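Side-chain contacts in transcriptional regulator (Rhodococcus sp., PDB 2O0Y), which probably binds DNA and regulates transcription as a member of the IclR family, pairing a helix-turn-helix domain with a larger C-terminal domain: residues B[31-34]-B[35-38]; B[37-40]-B[41-45]. All coordinates share one frame; numbering follows the deposited sequence.

In the fold
Both contacts belong to the helix-turn-helix domain of this IclR-family protein and follow each other directly along the chain, sharing Pro-37 and Thr-38; their centres lie about 9 Å apart. Contact 1 is the turn that carries the chain from helix 18-29 to strand 38-40, an edge strand of a small antiparallel sheet with 75-78 and 68-70. Contact 2 is the step from that strand into helix 41-48. Arg-39 NE, probably hydrogen-bonded to Leu-31 O, ties the two together, while Leu-31 and Phe-32 pack on Leu-44. The turn also touches the second subunit, so this part of the probable DNA-binding domain takes part in the contact between subunits.

Contact 1 (B[31-34]-B[35-38]); sequences LFDA and AHPT
A type I beta turn from Asp-33 to His-36 turns the chain between helix 18-29 and strand 38-40 of the helix-turn-helix domain, and Asp-33 and His-36 hold it together through both backbone and side chains. Asp-33 N donates to His-36 O at 3.1 Å. In return, the one backbone N-H of His-36 is shared between two acceptors and bent to each: Asp-33 O lies 3.0 Å from His-36 N, and Asp-33 OD1 lies 2.9 Å from it, met nearly along its own C-O bond. In the side chains, that single carboxylate oxygen does the work. Asp-33 OD1 also takes the imidazole donor His-36 ND1 at 2.9 Å on its syn lone pair, the side of OD2. The CG of Asp-33 sits between the backbone N and the carbonyl carbon (chi1 52°), which brings OD1 to the backbone N and the ND1 of His-36 at once. The two side chains run side by side, with carboxylate and ring planes 46° apart, and OD1 comes in at the ring edge, slightly tilted from its plane.

Phe-32 CD2 brings its ring edge up to Pro-37 O, 3.5 Å away and near the ring plane, while Phe-32 CA makes a CH...O contact of 3.5 Å with His-36 O. The buried Phe-32 ring also packs on Leu-44 and Leu-78, and on Leu-88 of the second subunit; Arg-84 NH1 of that subunit hydrogen-bonds to Phe-32 O.

With two N-H donors converging on Asp-33 OD1, these bonds limit the carboxylate's rotation and the ND1 side of the imidazole is turned toward it; the acid would be expected to favour a protonated imidazole and so raise the pKa of His-36.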
loop_
_atom_site.group_PDB
_atom_site.type_symbol
_atom_site.label_atom_id
_atom_site.label_comp_id
_atom_site.label_asym_id
_atom_site.label_seq_id
_atom_site.Cartn_x
_atom_site.Cartn_y
_atom_site.Cartn_z
ATOM N N LEU B 31 0.871 -18.987 6.253
ATOM C CA LEU B 31 -0.523 -19.290 6.629
ATOM C C LEU B 31 -1.407 -18.027 6.487
ATOM O O LEU B 31 -2.602 -18.093 6.575
ATOM C CB LEU B 31 -0.582 -19.756 8.115
ATOM C CG LEU B 31 0.002 -21.156 8.346
ATOM C CD1 LEU B 31 0.116 -21.409 9.877
ATOM C CD2 LEU B 31 -0.900 -22.159 7.658
ATOM N N PHE B 32 -0.814 -16.860 6.322
ATOM C CA PHE B 32 -1.587 -15.635 6.066
ATOM C C PHE B 32 -1.838 -15.472 4.596
ATOM O O PHE B 32 -0.871 -15.423 3.774
ATOM C CB PHE B 32 -0.840 -14.383 6.610
ATOM C CG PHE B 32 -0.655 -14.423 8.131
ATOM C CD1 PHE B 32 0.336 -15.203 8.677
ATOM C CD2 PHE B 32 -1.524 -13.718 8.991
ATOM C CE1 PHE B 32 0.510 -15.305 10.069
ATOM C CE2 PHE B 32 -1.374 -13.791 10.390
ATOM C CZ PHE B 32 -0.387 -14.563 10.960
ATOM N N ASP B 33 -3.111 -15.335 4.224
ATOM C CA ASP B 33 -3.391 -15.093 2.831
ATOM C C ASP B 33 -4.671 -14.319 2.702
ATOM O O ASP B 33 -5.285 -13.989 3.702
ATOM C CB ASP B 33 -3.423 -16.410 2.029
ATOM C CG ASP B 33 -4.342 -17.460 2.635
ATOM O OD1 ASP B 33 -5.365 -17.082 3.230
ATOM O OD2 ASP B 33 -4.043 -18.669 2.481
ATOM N N ALA B 34 -5.116 -14.098 1.472
ATOM C CA ALA B 34 -6.224 -13.190 1.263
ATOM C C ALA B 34 -7.478 -13.683 1.973
ATOM O O ALA B 34 -8.224 -12.884 2.516
ATOM C CB ALA B 34 -6.456 -12.960 -0.223
ATOM N N ALA B 35 -7.694 -15.001 1.986
ATOM C CA ALA B 35 -8.860 -15.605 2.628
ATOM C C ALA B 35 -8.739 -15.721 4.146
ATOM O O ALA B 35 -9.752 -15.909 4.831
ATOM C CB ALA B 35 -9.148 -16.971 2.029
ATOM N N HIS B 36 -7.508 -15.706 4.639
ATOM C CA HIS B 36 -7.201 -15.802 6.067
ATOM C C HIS B 36 -6.206 -14.729 6.406
ATOM O O HIS B 36 -5.014 -15.020 6.610
ATOM C CB HIS B 36 -6.550 -17.148 6.375
ATOM C CG HIS B 36 -7.352 -18.304 5.868
ATOM N ND1 HIS B 36 -7.095 -18.911 4.655
ATOM C CD2 HIS B 36 -8.438 -18.930 6.380
ATOM C CE1 HIS B 36 -7.973 -19.891 4.456
ATOM N NE2 HIS B 36 -8.805 -19.917 5.483
ATOM N N PRO B 37 -6.664 -13.476 6.423
ATOM C CA PRO B 37 -5.770 -12.335 6.693
ATOM C C PRO B 37 -5.283 -12.270 8.161
ATOM O O PRO B 37 -4.235 -11.627 8.435
ATOM C CB PRO B 37 -6.631 -11.114 6.322
ATOM C CG PRO B 37 -8.048 -11.597 6.518
ATOM C CD PRO B 37 -8.042 -13.044 6.112
ATOM N N THR B 38 -6.002 -12.927 9.093
ATOM C CA THR B 38 -5.544 -12.999 10.488
ATOM C C THR B 38 -5.595 -14.445 10.911
ATOM O O THR B 38 -6.377 -15.216 10.353
ATOM C CB THR B 38 -6.421 -12.163 11.464
ATOM O OG1 THR B 38 -7.697 -12.790 11.559
ATOM C CG2 THR B 38 -6.652 -10.713 10.933
#

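Contact 2 (B[37-40]-B[41-45]); sequences PTRS and LKELV
Ser-40 and Glu-43 form a capping box where strand 38-40 of the helix-turn-helix domain runs into helix 41-48, the two short axes standing nearly perpendicular, 87° apart. Ser-40 OG, at the N-cap, accepts from Glu-43 N at 3.1 Å along an almost straight path (165°), and Glu-43 answers by gripping the backbone of Ser-40.

From CB outward, the glutamate meets Ser-40 first. Its CB leaves the first turn of the helix over Ser-40, with Ser-40 O and OG both close by. Glu-43 CG stands beside the backbone N, anti to the carbonyl carbon (chi1 -72°), and passes 3.4 Å from Ser-40 OG; the extended chain beyond it then carries the carboxylate back along the strand. There Glu-43 CD lies 3.7 Å from Arg-39 CD, the aliphatic part of the arginine. The two oxygens part company. Glu-43 OE1 accepts Ser-40 N at 3.0 Å on its anti side, closing the box. Glu-43 OE2 receives Arg-39 NH1 in a salt bridge of 3.0 Å. The two side chains cross at about a right angle, and NH1 comes from above the carboxylate plane although OE2 lies near the guanidinium plane. Arg-39 NE is held by Leu-31 O, which helps aim the group.

Next to the aliphatic part of the arginine, the buried Leu-44 also packs on Val-59 of helix 52-64. Its backbone N donates to Ser-40 O, the first i to i+4 bond of the helix, and its methyl Leu-44 CD2 rests 3.6 Å from Arg-39 CB.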
loop_
_atom_site.group_PDB
_atom_site.type_symbol
_atom_site.label_atom_id
_atom_site.label_comp_id
_atom_site.label_asym_id
_atom_site.label_seq_id
_atom_site.Cartn_x
_atom_site.Cartn_y
_atom_site.Cartn_z
ATOM N N PRO B 37 -6.664 -13.476 6.423
ATOM C CA PRO B 37 -5.770 -12.335 6.693
ATOM C C PRO B 37 -5.283 -12.270 8.161
ATOM O O PRO B 37 -4.235 -11.627 8.435
ATOM C CB PRO B 37 -6.631 -11.114 6.322
ATOM C CG PRO B 37 -8.048 -11.597 6.518
ATOM C CD PRO B 37 -8.042 -13.044 6.112
ATOM N N THR B 38 -6.002 -12.927 9.093
ATOM C CA THR B 38 -5.544 -12.999 10.488
ATOM C C THR B 38 -5.595 -14.445 10.911
ATOM O O THR B 38 -6.377 -15.216 10.353
ATOM C CB THR B 38 -6.421 -12.163 11.464
ATOM O OG1 THR B 38 -7.697 -12.790 11.559
ATOM C CG2 THR B 38 -6.652 -10.713 10.933
ATOM N N ARG B 39 -4.753 -14.833 11.881
ATOM C CA ARG B 39 -4.709 -16.221 12.413
ATOM C C ARG B 39 -4.520 -16.120 13.893
ATOM O O ARG B 39 -3.740 -15.250 14.343
ATOM C CB ARG B 39 -3.464 -16.927 11.858
ATOM C CG ARG B 39 -3.536 -17.185 10.334
ATOM C CD ARG B 39 -4.647 -18.200 10.000
ATOM N NE ARG B 39 -4.477 -18.723 8.645
ATOM C CZ ARG B 39 -5.071 -19.774 8.144
ATOM N NH1 ARG B 39 -6.002 -20.440 8.843
ATOM N NH2 ARG B 39 -4.772 -20.130 6.886
ATOM N N SER B 40 -5.179 -17.000 14.648
ATOM C CA SER B 40 -5.000 -17.109 16.090
ATOM C C SER B 40 -3.797 -17.987 16.330
ATOM O O SER B 40 -3.338 -18.723 15.445
ATOM C CB SER B 40 -6.188 -17.806 16.696
ATOM O OG SER B 40 -6.227 -19.140 16.185
ATOM N N LEU B 41 -3.309 -17.990 17.549
ATOM C CA LEU B 41 -2.173 -18.835 17.865
ATOM C C LEU B 41 -2.501 -20.329 17.572
ATOM O O LEU B 41 -1.667 -21.066 17.038
ATOM C CB LEU B 41 -1.799 -18.622 19.373
ATOM C CG LEU B 41 -0.761 -19.558 20.007
ATOM C CD1 LEU B 41 0.606 -19.345 19.309
ATOM C CD2 LEU B 41 -0.686 -19.287 21.523
ATOM N N LYS B 42 -3.709 -20.763 17.910
ATOM C CA LYS B 42 -4.137 -22.153 17.649
ATOM C C LYS B 42 -4.069 -22.476 16.179
ATOM O O LYS B 42 -3.644 -23.588 15.796
ATOM C CB LYS B 42 -5.567 -22.388 18.182
ATOM C CG LYS B 42 -6.016 -23.900 18.260
ATOM C CD LYS B 42 -7.303 -24.004 19.059
ATOM C CE LYS B 42 -7.779 -25.421 19.218
ATOM N NZ LYS B 42 -8.113 -25.969 17.873
ATOM N N GLU B 43 -4.489 -21.547 15.329
ATOM C CA GLU B 43 -4.352 -21.771 13.908
ATOM C C GLU B 43 -2.865 -21.908 13.477
ATOM O O GLU B 43 -2.544 -22.702 12.595
ATOM C CB GLU B 43 -5.004 -20.635 13.108
ATOM C CG GLU B 43 -6.534 -20.667 13.158
ATOM C CD GLU B 43 -7.137 -19.563 12.330
ATOM O OE1 GLU B 43 -7.057 -18.414 12.770
ATOM O OE2 GLU B 43 -7.698 -19.844 11.233
ATOM N N LEU B 44 -1.979 -21.084 14.044
ATOM C CA LEU B 44 -0.549 -21.142 13.656
ATOM C C LEU B 44 0.071 -22.442 14.092
ATOM O O LEU B 44 0.843 -23.068 13.327
ATOM C CB LEU B 44 0.217 -19.954 14.222
ATOM C CG LEU B 44 -0.338 -18.609 13.665
ATOM C CD1 LEU B 44 0.382 -17.483 14.402
ATOM C CD2 LEU B 44 -0.173 -18.439 12.122
ATOM N N VAL B 45 -0.329 -22.930 15.262
ATOM C CA VAL B 45 0.119 -24.282 15.717
ATOM C C VAL B 45 -0.429 -25.385 14.856
ATOM O O VAL B 45 0.331 -26.267 14.402
ATOM C CB VAL B 45 -0.265 -24.530 17.200
ATOM C CG1 VAL B 45 0.037 -25.999 17.633
ATOM C CG2 VAL B 45 0.488 -23.554 18.046
#